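Local coordinates for Exo-arabinanase (Penicillium chrysogenum, PDB 3A72), which hydrolyses arabinan as an exo-acting arabinanase, probably releasing arabinobiose, at residues 25-29 against 330-334; 37-43 against 80-85; 50-54 against 66-71. All coordinates share one frame; numbering follows the deposited sequence.

Interaction 1 of 3, residues 25-29 against 330-334; sequences YPRNE and VVNSA
P26 and N332 carry the middle of this buried contact, the proline ring lying across the opposite strand. Its CG comes to 3.2 Å from the backbone O of N332, while CB of P26 sits 3.8 Å from CG of N332. At the other end of the ring, CD of P26 packs 3.7 Å from CB of A334, whose small methyl group fits closely against the partner strand and also lies 3.8 Å from the backbone N of Y25. A proline suits this place because its compact, apolar ring offers no N-H to be satisfied. Further along, the side chains of N28 and N332 pass one another head to tail, their amide planes 31° apart. CG of N28 stands between its own backbone N and carbonyl carbon (chi1 57°), and ND2 is thereby brought to 4.0 Å from CG1 of V330. R319, which holds OD1 of N28, also makes a salt bridge to E29.

The two strands run at 146° to each other, belong to different sheets and meet through side chains. The second shell lies on the far side of strand 23-30. There NH1 of R27 reaches back to O of P26 at 2.8 Å, a bond that fastens the guanidinium to the backbone, and CE2 of Y25 covers one guanidinium face from 3.5 Å above its plane. NH2 of R27 bonds T315. Y25 itself belongs to the glycan pocket and touches a bound arabinofuranose, so the same strand faces a neighbouring sheet and sugar. The sheet of 328-333 is completed by strand 6-10, from the start of the chain, so this contact packs the ring-closing blade on the next one, as in the six-bladed beta-propeller of sialidase-like hydrolases.

Interaction 2 of 3, residues 37-43 against 80-85; sequences LATWENY and RYQPFL. With AHR (alpha-L-arabinofuranose), chain B.
E41 leans across to the 80-85 segment and can be followed atom by atom. Its CB lies 3.5 Å from O of R80, and CG continues along the same carbonyl before passing 3.9 Å from CD of P83. With CG anti to the carbonyl carbon (chi1 -62°) and the chain extended beyond it, the carboxylate arrives at the sugar. OE2 accepts the backbone N of Q82 at 2.7 Å through its anti lone pair, and also the O5 hydroxyl of the arabinofuranose at 2.7 Å. OE1 receives OH of Y43 at 2.6 Å from above the carboxylate plane, 40° out of it. Three donors thus fix the group, as a glutamate with two separate acceptor oxygens allows.

Q82 adds NE2 to the sugar O5 at 2.9 Å, nearly straight at 170°, while Y81 lays a ring face under C5, 3.7 Å above the plane, a flat apolar platform for the sugar carbons. Behind the pocket, CG2 of T39 meets P83 and L85, and L37 rests on CD1 of L85; OG1 of T39 is turned to O of P53. Glutamate, amide and aromatic ring together form part of the pocket that holds the arabinobiose, set where two propeller blades meet.

Interaction 3 of 3, residues 50-54 against 66-71; sequences VYFPI and EISRVH
Y51 and R69 lie flat against each other, ring and guanidinium planes only 4° apart. A chi1 of 56° tucks CG of Y51 in over its own backbone, which brings the ring across the partner strand, and the R69 chain, stretched out from CG to NE, passes obliquely over the ring. CD of R69 makes a CH-pi contact 3.8 Å from the ring centroid, 22° off the normal, and OH of Y51 sits 3.4 Å above the guanidinium centre of R69. An arginine serves well here: its methylenes cover the aromatic face while its head forms a side-on, two-pronged salt bridge with E66 of its own segment, NE to OE2 at 2.8 Å and NH2 to OE1 at 3.0 Å. A water bridges OH of Y51 and OE2 of E66. H71 runs alongside Y51, its ring oblique to the tyrosine.

Beneath, F52 and V70 form an antiparallel hydrogen-bonded pair, N of V70 giving to O of F52 at 2.8 Å. I54 faces both I67 and S68, a classic beta bulge: O of I54 takes N of I67 at 2.9 Å and N of S68 only weakly. The branched I54 packs CG1 against CG2 of V70, 4.0 Å away, and S68 sends OG to O of G125.

The hairpin closes its sheet at the edge strand 65-70, with strand 36-42 along the other flank of strand 52-57; W128 covers I54 and V70, and L79, on strand 79-80, packs on F52 and V70.

In the fold
Strands 23-30, 36-42, 52-57 and 65-70 form one four-stranded antiparallel sheet, and all three interactions reach it. Interaction 1 joins its first strand to the blade holding strand 328-333, interaction 2 links its second strand to strand 82-87 of the following blade, and interaction 3 pairs its last two strands. Along the chain, 50-54 and 66-71 fall between the segments of interaction 2, which in turn fall between those of interaction 1. The centre of interaction 2 lies about 9 Å from that of interaction 1 and about 8 Å from that of interaction 3. Interactions 1 and 2 hold residues of the sugar pocket, and interaction 3 lies toward the partly exposed edge of the same blade.

Interaction 1 of 3, residues 25-29 against 330-334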
loop_
_atom_site.group_PDB
_atom_site.type_symbol
_atom_site.label_atom_id
_atom_site.label_comp_id
_atom_site.label_asym_id
_atom_site.label_seq_id
_atom_site.Cartn_x
_atom_site.Cartn_y
_atom_site.Cartn_z
ATOM N N TYR A 25 9.372 -0.404 -0.487
ATOM C CA TYR A 25 8.000 -0.010 -0.241
ATOM C C TYR A 25 7.448 0.827 -1.401
ATOM O O TYR A 25 7.221 2.039 -1.287
ATOM C CB TYR A 25 7.853 0.703 1.103
ATOM C CG TYR A 25 6.470 0.610 1.713
ATOM C CD1 TYR A 25 6.244 -0.239 2.802
ATOM C CD2 TYR A 25 5.379 1.322 1.197
ATOM C CE1 TYR A 25 4.975 -0.365 3.384
ATOM C CE2 TYR A 25 4.107 1.202 1.788
ATOM C CZ TYR A 25 3.928 0.372 2.854
ATOM O OH TYR A 25 2.696 0.245 3.483
ATOM N N PRO A 26 7.241 0.199 -2.567
ATOM C CA PRO A 26 6.764 0.941 -3.733
ATOM C C PRO A 26 5.319 1.310 -3.575
ATOM O O PRO A 26 4.500 0.463 -3.178
ATOM C CB PRO A 26 6.906 -0.079 -4.864
ATOM C CG PRO A 26 6.660 -1.402 -4.172
ATOM C CD PRO A 26 7.334 -1.254 -2.827
ATOM N N ARG A 27 4.940 2.505 -3.971
ATOM C CA ARG A 27 3.527 2.893 -4.125
ATOM C C ARG A 27 3.436 3.737 -5.391
ATOM O O ARG A 27 4.374 4.389 -5.814
ATOM C CB ARG A 27 2.972 3.605 -2.893
ATOM C CG ARG A 27 2.820 2.679 -1.678
ATOM C CD ARG A 27 1.688 1.703 -1.878
ATOM N NE ARG A 27 1.414 0.848 -0.721
ATOM C CZ ARG A 27 1.929 -0.383 -0.544
ATOM N NH1 ARG A 27 2.795 -0.909 -1.376
ATOM N NH2 ARG A 27 1.518 -1.075 0.512
ATOM N N ASN A 28 2.216 3.783 -5.967
ATOM C CA ASN A 28 2.013 4.508 -7.197
ATOM C C ASN A 28 0.573 5.023 -7.256
ATOM O O ASN A 28 -0.290 4.648 -6.452
ATOM C CB ASN A 28 2.423 3.647 -8.394
ATOM C CG ASN A 28 1.670 2.364 -8.390
ATOM O OD1 ASN A 28 0.442 2.295 -8.431
ATOM N ND2 ASN A 28 2.306 1.246 -8.324
ATOM N N GLU A 29 0.328 5.869 -8.226
ATOM C CA GLU A 29 -1.017 6.360 -8.520
ATOM C C GLU A 29 -1.110 6.624 -10.016
ATOM O O GLU A 29 -0.113 6.948 -10.644
ATOM C CB GLU A 29 -1.365 7.609 -7.703
ATOM C CG GLU A 29 -2.744 8.207 -7.847
ATOM C CD GLU A 29 -3.853 7.243 -7.507
ATOM O OE1 GLU A 29 -4.658 7.367 -6.533
ATOM O OE2 GLU A 29 -4.014 6.333 -8.346
ATOM N N VAL A 330 -0.060 -2.671 -13.901
ATOM C CA VAL A 330 1.256 -2.298 -13.378
ATOM C C VAL A 330 1.593 -3.189 -12.212
ATOM O O VAL A 330 0.773 -3.392 -11.300
ATOM C CB VAL A 330 1.209 -0.841 -12.942
ATOM C CG1 VAL A 330 2.289 -0.467 -11.947
ATOM C CG2 VAL A 330 1.279 0.096 -14.153
ATOM N N VAL A 331 2.835 -3.702 -12.223
ATOM C CA VAL A 331 3.409 -4.481 -11.145
ATOM C C VAL A 331 4.750 -3.814 -10.799
ATOM O O VAL A 331 5.659 -3.802 -11.627
ATOM C CB VAL A 331 3.595 -5.974 -11.506
ATOM C CG1 VAL A 331 4.001 -6.733 -10.267
ATOM C CG2 VAL A 331 2.368 -6.535 -12.163
ATOM N N ASN A 332 4.848 -3.219 -9.615
ATOM C CA ASN A 332 5.925 -2.265 -9.278
ATOM C C ASN A 332 6.619 -2.710 -8.023
ATOM O O ASN A 332 5.971 -2.769 -6.949
ATOM C CB ASN A 332 5.262 -0.909 -9.112
ATOM C CG ASN A 332 6.049 0.234 -8.566
ATOM O OD1 ASN A 332 7.341 0.319 -8.612
ATOM N ND2 ASN A 332 5.415 1.155 -8.006
ATOM N N SER A 333 7.895 -3.035 -8.101
ATOM C CA SER A 333 8.700 -3.405 -6.949
ATOM C C SER A 333 9.705 -2.303 -6.605
ATOM O O SER A 333 10.204 -1.589 -7.487
ATOM C CB SER A 333 9.487 -4.718 -7.238
ATOM O OG SER A 333 10.214 -5.096 -6.071
ATOM N N ALA A 334 10.075 -2.233 -5.318
ATOM C CA ALA A 334 11.184 -1.407 -4.859
ATOM C C ALA A 334 12.221 -2.218 -4.129
ATOM O O ALA A 334 13.101 -1.645 -3.455
ATOM C CB ALA A 334 10.718 -0.212 -4.020
#

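Interaction 2 of 3, residues 37-43 against 80-85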
loop_
_atom_site.group_PDB
_atom_site.type_symbol
_atom_site.label_atom_id
_atom_site.label_comp_id
_atom_site.label_asym_id
_atom_site.label_seq_id
_atom_site.Cartn_x
_atom_site.Cartn_y
_atom_site.Cartn_z
ATOM N N LEU A 37 2.408 8.066 -11.429
ATOM C CA LEU A 37 3.365 8.546 -10.426
ATOM C C LEU A 37 3.795 7.401 -9.555
ATOM O O LEU A 37 2.973 6.511 -9.217
ATOM C CB LEU A 37 2.727 9.622 -9.543
ATOM C CG LEU A 37 2.196 10.887 -10.250
ATOM C CD1 LEU A 37 1.633 11.814 -9.214
ATOM C CD2 LEU A 37 3.280 11.543 -11.017
ATOM N N ALA A 38 5.061 7.415 -9.164
ATOM C CA ALA A 38 5.646 6.394 -8.319
ATOM C C ALA A 38 6.444 7.070 -7.205
ATOM O O ALA A 38 7.077 8.105 -7.395
ATOM C CB ALA A 38 6.554 5.481 -9.122
ATOM N N THR A 39 6.432 6.426 -6.042
ATOM C CA THR A 39 7.239 6.805 -4.895
ATOM C C THR A 39 7.653 5.558 -4.126
ATOM O O THR A 39 7.260 4.415 -4.453
ATOM C CB THR A 39 6.475 7.807 -4.007
ATOM O OG1 THR A 39 7.372 8.382 -3.051
ATOM C CG2 THR A 39 5.361 7.148 -3.233
ATOM N N TRP A 40 8.496 5.731 -3.115
ATOM C CA TRP A 40 9.106 4.688 -2.344
ATOM C C TRP A 40 9.807 5.306 -1.153
ATOM O O TRP A 40 10.065 6.509 -1.122
ATOM C CB TRP A 40 10.110 3.872 -3.202
ATOM C CG TRP A 40 11.158 4.705 -3.846
ATOM C CD1 TRP A 40 12.359 5.074 -3.332
ATOM C CD2 TRP A 40 11.076 5.312 -5.147
ATOM N NE1 TRP A 40 12.989 5.851 -4.272
ATOM C CE2 TRP A 40 12.278 6.034 -5.380
ATOM C CE3 TRP A 40 10.140 5.307 -6.192
ATOM C CZ2 TRP A 40 12.545 6.749 -6.527
ATOM C CZ3 TRP A 40 10.398 6.012 -7.354
ATOM C CH2 TRP A 40 11.602 6.698 -7.522
ATOM N N GLU A 41 10.127 4.485 -0.171
ATOM C CA GLU A 41 11.053 4.820 0.888
ATOM C C GLU A 41 12.456 4.960 0.303
ATOM O O GLU A 41 12.957 4.028 -0.353
ATOM C CB GLU A 41 11.102 3.727 1.955
ATOM C CG GLU A 41 9.766 3.488 2.669
ATOM C CD GLU A 41 9.732 2.284 3.574
ATOM O OE1 GLU A 41 10.747 1.534 3.641
ATOM O OE2 GLU A 41 8.648 2.038 4.192
ATOM N N ASN A 42 13.055 6.129 0.507
ATOM C CA ASN A 42 14.291 6.534 -0.180
ATOM C C ASN A 42 15.347 6.762 0.879
ATOM O O ASN A 42 15.309 7.781 1.623
ATOM C CB ASN A 42 13.960 7.770 -1.004
ATOM C CG ASN A 42 15.049 8.195 -1.963
ATOM O OD1 ASN A 42 15.760 9.260 -1.752
ATOM N ND2 ASN A 42 15.265 7.489 -2.948
ATOM N N TYR A 43 16.255 5.825 1.008
ATOM C CA TYR A 43 17.204 5.763 2.154
ATOM C C TYR A 43 18.489 6.526 1.835
ATOM O O TYR A 43 19.590 6.010 1.807
ATOM C CB TYR A 43 17.478 4.322 2.530
ATOM C CG TYR A 43 16.297 3.567 3.089
ATOM C CD1 TYR A 43 16.210 3.308 4.443
ATOM C CD2 TYR A 43 15.251 3.114 2.263
ATOM C CE1 TYR A 43 15.141 2.622 5.004
ATOM C CE2 TYR A 43 14.174 2.420 2.836
ATOM C CZ TYR A 43 14.131 2.201 4.197
ATOM O OH TYR A 43 13.091 1.520 4.784
ATOM N N ARG A 80 10.028 8.964 6.046
ATOM C CA ARG A 80 10.931 7.832 6.047
ATOM C C ARG A 80 10.351 6.515 5.608
ATOM O O ARG A 80 10.972 5.777 4.832
ATOM C CB ARG A 80 11.553 7.688 7.460
ATOM C CG ARG A 80 12.714 6.697 7.523
ATOM C CD ARG A 80 13.375 6.664 8.936
ATOM N NE ARG A 80 13.743 8.017 9.360
ATOM C CZ ARG A 80 14.802 8.687 8.999
ATOM N NH1 ARG A 80 15.775 8.089 8.285
ATOM N NH2 ARG A 80 14.943 9.949 9.366
ATOM N N TYR A 81 9.173 6.172 6.152
ATOM C CA TYR A 81 8.560 4.872 5.935
ATOM C C TYR A 81 7.138 5.014 5.321
ATOM O O TYR A 81 6.380 5.922 5.661
ATOM C CB TYR A 81 8.396 4.075 7.203
ATOM C CG TYR A 81 9.638 3.435 7.799
ATOM C CD1 TYR A 81 10.875 3.392 7.139
ATOM C CD2 TYR A 81 9.552 2.840 9.070
ATOM C CE1 TYR A 81 11.984 2.781 7.742
ATOM C CE2 TYR A 81 10.626 2.252 9.657
ATOM C CZ TYR A 81 11.855 2.227 8.983
ATOM O OH TYR A 81 12.970 1.606 9.548
ATOM N N GLN A 82 6.828 4.046 4.470
ATOM C CA GLN A 82 5.448 3.679 4.165
ATOM C C GLN A 82 4.613 4.814 3.556
ATOM O O GLN A 82 3.550 5.154 4.020
ATOM C CB GLN A 82 4.782 3.121 5.428
ATOM C CG GLN A 82 5.503 1.869 5.912
ATOM C CD GLN A 82 5.703 1.754 7.404
ATOM O OE1 GLN A 82 4.961 2.362 8.202
ATOM N NE2 GLN A 82 6.665 0.945 7.800
ATOM N N PRO A 83 5.092 5.350 2.412
ATOM C CA PRO A 83 4.288 6.340 1.694
ATOM C C PRO A 83 3.051 5.690 1.110
ATOM O O PRO A 83 2.911 4.461 0.986
ATOM C CB PRO A 83 5.228 6.796 0.568
ATOM C CG PRO A 83 6.060 5.570 0.278
ATOM C CD PRO A 83 6.287 4.973 1.665
ATOM N N PHE A 84 2.121 6.528 0.672
ATOM C CA PHE A 84 0.913 6.108 -0.047
ATOM C C PHE A 84 0.408 7.293 -0.825
ATOM O O PHE A 84 0.138 8.351 -0.242
ATOM C CB PHE A 84 -0.204 5.604 0.913
ATOM C CG PHE A 84 -1.299 4.943 0.131
ATOM C CD1 PHE A 84 -1.143 3.662 -0.309
ATOM C CD2 PHE A 84 -2.449 5.608 -0.243
ATOM C CE1 PHE A 84 -2.052 3.021 -1.092
ATOM C CE2 PHE A 84 -3.397 4.987 -1.025
ATOM C CZ PHE A 84 -3.220 3.697 -1.452
ATOM N N LEU A 85 0.248 7.160 -2.145
ATOM C CA LEU A 85 -0.302 8.172 -3.031
ATOM C C LEU A 85 -1.777 7.930 -3.284
ATOM O O LEU A 85 -2.175 6.782 -3.522
ATOM C CB LEU A 85 0.446 8.217 -4.349
ATOM C CG LEU A 85 1.834 8.820 -4.292
ATOM C CD1 LEU A 85 2.591 8.453 -5.565
ATOM C CD2 LEU A 85 1.743 10.340 -4.164
HETATM O O5 AHR B . 8.483 -0.114 5.775
HETATM C C5 AHR B . 9.764 -0.221 6.462
HETATM C C4 AHR B . 9.744 -1.465 7.325
HETATM O O4 AHR B . 8.731 -1.277 8.371
HETATM C C3 AHR B . 11.021 -1.610 8.142
HETATM O O3 AHR B . 12.058 -2.279 7.397
HETATM C C2 AHR B . 10.526 -2.526 9.280
HETATM O O2 AHR B . 11.318 -2.392 10.482
HETATM C C1 AHR B . 9.093 -2.033 9.524
HETATM O O HOH W 1 13.667 6.488 4.057
#

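Interaction 3 of 3, residues 50-54 against 66-71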
loop_
_atom_site.group_PDB
_atom_site.type_symbol
_atom_site.label_atom_id
_atom_site.label_comp_id
_atom_site.label_asym_id
_atom_site.label_seq_id
_atom_site.Cartn_x
_atom_site.Cartn_y
_atom_site.Cartn_z
ATOM N N VAL A 50 15.469 12.557 5.185
ATOM C CA VAL A 50 14.914 11.798 4.063
ATOM C C VAL A 50 13.552 12.379 3.631
ATOM O O VAL A 50 12.821 13.035 4.382
ATOM C CB VAL A 50 14.805 10.304 4.397
ATOM C CG1 VAL A 50 16.180 9.661 4.511
ATOM C CG2 VAL A 50 13.939 10.059 5.654
ATOM N N TYR A 51 13.237 12.099 2.355
ATOM C CA TYR A 51 12.048 12.596 1.693
ATOM C C TYR A 51 11.446 11.491 0.848
ATOM O O TYR A 51 12.105 10.472 0.571
ATOM C CB TYR A 51 12.417 13.859 0.797
ATOM C CG TYR A 51 13.516 13.487 -0.190
ATOM C CD1 TYR A 51 13.266 12.840 -1.396
ATOM C CD2 TYR A 51 14.834 13.755 0.083
ATOM C CE1 TYR A 51 14.243 12.471 -2.275
ATOM C CE2 TYR A 51 15.841 13.391 -0.793
ATOM C CZ TYR A 51 15.540 12.745 -1.978
ATOM O OH TYR A 51 16.556 12.394 -2.824
ATOM N N PHE A 52 10.234 11.693 0.355
ATOM C CA PHE A 52 9.635 10.793 -0.630
ATOM C C PHE A 52 9.741 11.388 -2.040
ATOM O O PHE A 52 9.158 12.430 -2.300
ATOM C CB PHE A 52 8.194 10.485 -0.317
ATOM C CG PHE A 52 7.956 9.725 0.969
ATOM C CD1 PHE A 52 8.680 8.570 1.280
ATOM C CD2 PHE A 52 6.983 10.155 1.862
ATOM C CE1 PHE A 52 8.427 7.887 2.472
ATOM C CE2 PHE A 52 6.716 9.460 3.018
ATOM C CZ PHE A 52 7.450 8.327 3.321
ATOM N N PRO A 53 10.484 10.747 -2.936
ATOM C CA PRO A 53 10.594 11.243 -4.312
ATOM C C PRO A 53 9.318 10.923 -5.071
ATOM O O PRO A 53 8.700 9.920 -4.821
ATOM C CB PRO A 53 11.768 10.470 -4.888
ATOM C CG PRO A 53 11.800 9.208 -4.104
ATOM C CD PRO A 53 11.292 9.535 -2.718
ATOM N N ILE A 54 8.998 11.796 -6.040
ATOM C CA ILE A 54 7.821 11.585 -6.896
ATOM C C ILE A 54 8.314 11.519 -8.316
ATOM O O ILE A 54 8.815 12.531 -8.846
ATOM C CB ILE A 54 6.790 12.688 -6.703
ATOM C CG1 ILE A 54 6.356 12.888 -5.269
ATOM C CG2 ILE A 54 5.583 12.448 -7.609
ATOM C CD1 ILE A 54 5.643 11.727 -4.644
ATOM N N GLU A 66 11.951 12.294 -12.322
ATOM C CA GLU A 66 11.573 12.927 -11.055
ATOM C C GLU A 66 10.906 14.267 -11.317
ATOM O O GLU A 66 11.443 15.102 -12.080
ATOM C CB GLU A 66 12.847 13.084 -10.200
ATOM C CG GLU A 66 12.495 13.555 -8.762
ATOM C CD GLU A 66 13.647 13.469 -7.794
ATOM O OE1 GLU A 66 14.736 13.845 -8.174
ATOM O OE2 GLU A 66 13.555 13.041 -6.627
ATOM N N ILE A 67 9.775 14.500 -10.670
ATOM C CA ILE A 67 9.079 15.762 -10.787
ATOM C C ILE A 67 9.041 16.582 -9.502
ATOM O O ILE A 67 8.920 17.795 -9.571
ATOM C CB ILE A 67 7.663 15.603 -11.358
ATOM C CG1 ILE A 67 6.709 14.769 -10.510
ATOM C CG2 ILE A 67 7.730 15.025 -12.768
ATOM C CD1 ILE A 67 5.232 14.947 -10.885
ATOM N N SER A 68 9.141 15.951 -8.343
ATOM C CA SER A 68 9.087 16.671 -7.047
ATOM C C SER A 68 9.572 15.698 -5.974
ATOM O O SER A 68 9.801 14.505 -6.216
ATOM C CB SER A 68 7.713 17.182 -6.743
ATOM O OG SER A 68 6.814 16.080 -6.543
ATOM N N ARG A 69 9.713 16.266 -4.781
ATOM C CA ARG A 69 9.999 15.525 -3.558
ATOM C C ARG A 69 9.116 16.025 -2.434
ATOM O O ARG A 69 8.889 17.250 -2.346
ATOM C CB ARG A 69 11.493 15.685 -3.171
ATOM C CG ARG A 69 12.431 15.112 -4.191
ATOM C CD ARG A 69 13.867 15.537 -3.887
ATOM N NE ARG A 69 14.716 14.971 -4.894
ATOM C CZ ARG A 69 16.019 15.066 -4.977
ATOM N NH1 ARG A 69 16.649 15.713 -4.015
ATOM N NH2 ARG A 69 16.664 14.497 -5.967
ATOM N N VAL A 70 8.614 15.111 -1.618
ATOM C CA VAL A 70 7.812 15.496 -0.449
ATOM C C VAL A 70 8.750 15.460 0.749
ATOM O O VAL A 70 9.244 14.393 1.146
ATOM C CB VAL A 70 6.591 14.619 -0.262
ATOM C CG1 VAL A 70 5.666 15.279 0.780
ATOM C CG2 VAL A 70 5.830 14.415 -1.600
ATOM N N HIS A 71 9.015 16.654 1.313
ATOM C CA HIS A 71 9.899 16.794 2.452
ATOM C C HIS A 71 9.087 16.939 3.747
ATOM O O HIS A 71 7.931 17.365 3.760
ATOM C CB HIS A 71 10.761 18.039 2.292
ATOM C CG HIS A 71 11.658 18.017 1.137
ATOM N ND1 HIS A 71 12.909 17.486 1.127
ATOM C CD2 HIS A 71 11.454 18.503 -0.103
ATOM C CE1 HIS A 71 13.437 17.647 -0.118
ATOM N NE2 HIS A 71 12.592 18.259 -0.854
HETATM O O HOH W 2 15.577 11.759 -5.271
#